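Local structure of exodeoxyribonuclease III (Archaeoglobus fulgidus, 2VOA) at residues Asp155-His165 / Glu210-Asp218. The protein probably acts as a metal-dependent AP endonuclease of the exonuclease III family, cutting DNA at abasic sites. The protein carries 1 engineered substitution. Numbering follows the deposited sequence.
Engineered in segment 210-218: G217 (natural residue Val).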
loop_
_atom_site.group_PDB
_atom_site.type_symbol
_atom_site.label_atom_id
_atom_site.label_comp_id
_atom_site.label_asym_id
_atom_site.label_seq_id
_atom_site.Cartn_x
_atom_site.Cartn_y
_atom_site.Cartn_z
ATOM N N ASP A 155 12.441 30.368 -2.735
ATOM C CA ASP A 155 12.004 29.032 -3.169
ATOM C C ASP A 155 12.465 27.880 -2.274
ATOM O O ASP A 155 12.128 26.724 -2.528
ATOM C CB ASP A 155 12.457 28.764 -4.613
ATOM C CG ASP A 155 11.835 29.724 -5.599
ATOM O OD1 ASP A 155 12.589 30.497 -6.223
ATOM O OD2 ASP A 155 10.582 29.733 -5.722
ATOM N N VAL A 156 13.217 28.198 -1.226
ATOM C CA VAL A 156 13.687 27.179 -0.274
ATOM C C VAL A 156 13.464 27.674 1.166
ATOM O O VAL A 156 13.477 28.890 1.441
ATOM C CB VAL A 156 15.211 26.782 -0.483
ATOM C CG1 VAL A 156 15.474 26.272 -1.896
ATOM C CG2 VAL A 156 16.163 27.920 -0.126
ATOM N N HIS A 157 13.262 26.740 2.086
ATOM C CA HIS A 157 13.001 27.133 3.477
ATOM C C HIS A 157 14.210 27.750 4.209
ATOM O O HIS A 157 14.034 28.573 5.124
ATOM C CB HIS A 157 12.419 25.954 4.278
ATOM C CG HIS A 157 13.294 24.738 4.295
ATOM N ND1 HIS A 157 14.447 24.660 5.044
ATOM C CD2 HIS A 157 13.173 23.547 3.666
ATOM C CE1 HIS A 157 15.009 23.477 4.861
ATOM N NE2 HIS A 157 14.251 22.780 4.035
ATOM N N SER A 158 15.425 27.352 3.825
ATOM C CA SER A 158 16.658 27.746 4.540
ATOM C C SER A 158 17.805 28.055 3.574
ATOM O O SER A 158 18.782 27.294 3.486
ATOM C CB SER A 158 17.100 26.646 5.518
ATOM O OG SER A 158 16.089 26.356 6.465
ATOM N N PRO A 159 17.697 29.170 2.830
ATOM C CA PRO A 159 18.692 29.463 1.787
ATOM C C PRO A 159 20.127 29.492 2.323
ATOM O O PRO A 159 21.048 29.049 1.641
ATOM C CB PRO A 159 18.279 30.852 1.261
ATOM C CG PRO A 159 17.255 31.378 2.213
ATOM C CD PRO A 159 16.628 30.184 2.889
ATOM N N ASP A 160 20.287 29.971 3.551
ATOM C CA ASP A 160 21.589 30.084 4.195
ATOM C C ASP A 160 22.305 28.736 4.383
ATOM O O ASP A 160 23.541 28.696 4.463
ATOM C CB ASP A 160 21.446 30.804 5.550
ATOM C CG ASP A 160 20.344 30.203 6.444
ATOM O OD1 ASP A 160 19.212 29.928 5.957
ATOM O OD2 ASP A 160 20.611 30.035 7.662
ATOM N N LYS A 161 21.525 27.660 4.481
ATOM C CA LYS A 161 22.021 26.311 4.790
ATOM C C LYS A 161 22.154 25.385 3.583
ATOM O O LYS A 161 22.745 24.302 3.685
ATOM C CB LYS A 161 21.097 25.633 5.819
ATOM C CG LYS A 161 20.988 26.372 7.165
ATOM C CD LYS A 161 22.318 26.455 7.891
ATOM C CE LYS A 161 22.320 27.603 8.892
ATOM N NZ LYS A 161 23.678 27.912 9.407
ATOM N N LEU A 162 21.623 25.819 2.442
ATOM C CA LEU A 162 21.413 24.902 1.308
ATOM C C LEU A 162 22.308 25.193 0.087
ATOM O O LEU A 162 22.027 24.712 -1.018
ATOM C CB LEU A 162 19.919 24.885 0.934
ATOM C CG LEU A 162 18.980 24.280 1.988
ATOM C CD1 LEU A 162 17.514 24.627 1.706
ATOM C CD2 LEU A 162 19.166 22.755 2.121
ATOM N N LYS A 163 23.394 25.942 0.301
ATOM C CA LYS A 163 24.340 26.323 -0.770
ATOM C C LYS A 163 24.951 25.140 -1.523
ATOM O O LYS A 163 25.282 25.254 -2.700
ATOM C CB LYS A 163 25.509 27.161 -0.208
ATOM C CG LYS A 163 25.134 28.416 0.582
ATOM C CD LYS A 163 24.045 29.209 -0.088
ATOM C CE LYS A 163 23.807 30.524 0.646
ATOM N NZ LYS A 163 22.468 31.068 0.324
ATOM N N ASN A 164 25.129 24.015 -0.836
ATOM C CA ASN A 164 25.746 22.856 -1.463
ATOM C C ASN A 164 24.723 21.809 -1.857
ATOM O O ASN A 164 25.086 20.694 -2.256
ATOM C CB ASN A 164 26.825 22.238 -0.565
ATOM C CG ASN A 164 28.177 22.917 -0.712
ATOM O OD1 ASN A 164 28.345 23.868 -1.500
ATOM N ND2 ASN A 164 29.149 22.431 0.037
ATOM N N HIS A 165 23.446 22.162 -1.756
ATOM C CA HIS A 165 22.393 21.241 -2.159
ATOM C C HIS A 165 22.194 21.300 -3.668
ATOM O O HIS A 165 22.164 22.389 -4.241
ATOM C CB HIS A 165 21.077 21.592 -1.468
ATOM C CG HIS A 165 20.090 20.475 -1.485
ATOM N ND1 HIS A 165 19.501 20.023 -2.646
ATOM C CD2 HIS A 165 19.596 19.707 -0.485
ATOM C CE1 HIS A 165 18.684 19.024 -2.359
ATOM N NE2 HIS A 165 18.717 18.819 -1.055
ATOM N N GLU A 210 3.660 21.550 8.553
ATOM C CA GLU A 210 3.403 22.434 9.674
ATOM C C GLU A 210 4.541 23.387 10.013
ATOM O O GLU A 210 4.281 24.530 10.385
ATOM C CB GLU A 210 2.953 21.627 10.892
ATOM C CG GLU A 210 1.517 21.170 10.755
ATOM C CD GLU A 210 0.530 22.313 10.960
ATOM O OE1 GLU A 210 -0.472 22.385 10.215
ATOM O OE2 GLU A 210 0.770 23.146 11.861
ATOM N N ARG A 211 5.792 22.947 9.898
ATOM C CA ARG A 211 6.902 23.862 10.194
ATOM C C ARG A 211 7.519 24.566 8.988
ATOM O O ARG A 211 8.570 25.211 9.109
ATOM C CB ARG A 211 7.969 23.214 11.061
ATOM C CG ARG A 211 8.397 21.851 10.654
ATOM C CD ARG A 211 8.593 21.033 11.921
ATOM N NE ARG A 211 9.465 19.889 11.680
ATOM C CZ ARG A 211 10.790 19.893 11.833
ATOM N NH1 ARG A 211 11.428 20.989 12.237
ATOM N NH2 ARG A 211 11.484 18.789 11.570
ATOM N N GLY A 212 6.852 24.431 7.849
ATOM C CA GLY A 212 7.204 25.148 6.618
ATOM C C GLY A 212 8.538 24.721 6.029
ATOM O O GLY A 212 9.265 25.545 5.461
ATOM N N LEU A 213 8.863 23.436 6.153
ATOM C CA LEU A 213 10.132 22.910 5.635
ATOM C C LEU A 213 9.898 22.304 4.258
ATOM O O LEU A 213 9.883 21.077 4.079
ATOM C CB LEU A 213 10.747 21.894 6.606
ATOM C CG LEU A 213 11.085 22.405 8.019
ATOM C CD1 LEU A 213 11.573 21.237 8.846
ATOM C CD2 LEU A 213 12.129 23.501 7.938
ATOM N N GLY A 214 9.695 23.190 3.288
ATOM C CA GLY A 214 9.470 22.789 1.913
ATOM C C GLY A 214 10.396 23.486 0.932
ATOM O O GLY A 214 11.232 24.337 1.324
ATOM N N TRP A 215 10.224 23.090 -0.331
ATOM C CA TRP A 215 10.964 23.597 -1.503
ATOM C C TRP A 215 10.003 23.934 -2.615
ATOM O O TRP A 215 8.899 23.376 -2.702
ATOM C CB TRP A 215 11.889 22.503 -2.075
ATOM C CG TRP A 215 12.898 21.968 -1.161
ATOM C CD1 TRP A 215 12.678 21.204 -0.038
ATOM C CD2 TRP A 215 14.315 22.110 -1.281
ATOM N NE1 TRP A 215 13.869 20.886 0.545
ATOM C CE2 TRP A 215 14.891 21.424 -0.191
ATOM C CE3 TRP A 215 15.155 22.755 -2.204
ATOM C CZ2 TRP A 215 16.284 21.363 0.016
ATOM C CZ3 TRP A 215 16.567 22.699 -1.981
ATOM C CH2 TRP A 215 17.091 22.005 -0.893
ATOM N N ARG A 216 10.415 24.849 -3.500
ATOM C CA ARG A 216 9.595 25.159 -4.676
ATOM C C ARG A 216 10.484 24.970 -5.919
ATOM O O ARG A 216 11.087 25.929 -6.445
ATOM C CB ARG A 216 8.986 26.577 -4.579
ATOM C CG ARG A 216 7.719 26.767 -5.479
ATOM C CD ARG A 216 8.051 26.796 -6.972
ATOM N NE ARG A 216 8.796 28.011 -7.286
ATOM C CZ ARG A 216 8.760 28.663 -8.447
ATOM N NH1 ARG A 216 8.035 28.202 -9.482
ATOM N NH2 ARG A 216 9.453 29.788 -8.569
ATOM N N GLY A 217 10.581 23.709 -6.353
ATOM C CA GLY A 217 11.388 23.334 -7.530
ATOM C C GLY A 217 10.565 22.989 -8.774
ATOM O O GLY A 217 11.138 22.641 -9.825
ATOM N N ASP A 218 9.243 23.061 -8.651
ATOM C CA ASP A 218 8.285 22.832 -9.747
ATOM C C ASP A 218 7.861 24.200 -10.306
ATOM O O ASP A 218 7.726 25.172 -9.558
ATOM C CB ASP A 218 7.049 22.069 -9.249
ATOM C CG ASP A 218 7.400 20.747 -8.618
ATOM O OD1 ASP A 218 7.530 20.681 -7.370
ATOM O OD2 ASP A 218 7.557 19.781 -9.394
HETATM O O HOH W 1 11.085 32.389 -7.456
#
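D155 and R216 join two loops of the DNase I-like endonuclease/exonuclease/phosphatase fold through backbone and side chains. The backbones form a single beta bridge at V156 and W215: R216 N donates to D155 O (2.7 Å, in the carbonyl plane), while H157 N gives G214 O a weak bond.

D155 OD2 takes R216 NE at 2.9 Å and NH2 at 3.1 Å, making a salt bridge. Both nitrogens approach from one face, above the carboxylate plane, whereas OD2 lies within the guanidinium plane. R189 adds a second salt bridge to OD2, and OD1 accepts from E152 N and a water. Bends at chi2 and chi3 (-71° and -68°) curve the R216 chain, with NE and NH2 beside D155 and NH1 donating to D218 O; D186 pairs with NH2. This accounts for both carboxylate oxygens and all guanidinium nitrogens, and the two arginines probably favour ionised D155.

H157, H165 and W215 form an aromatic cluster. The H157 edge points toward the W215 face in an offset T-shaped pair (planes at 81°), and L213 CD2 makes a CH-pi contact over one H157 face. H157 ND1 shares a hydrogen bond with S158 OG. L162 CD1 and CD2 touch W215 CH2; the six-membered edge turns toward the H165 face. The W215 side chain is about 7 Å from that of H248, predicted to contact DNA. D218, predicted to matter for catalysis, bonds to that histidine through OD1. Hydrogen-bonded at ND1 to the backbone of modified residue 167, the H165 ring receives W215 CH2 over its centre, 3.4 Å from H165 CG.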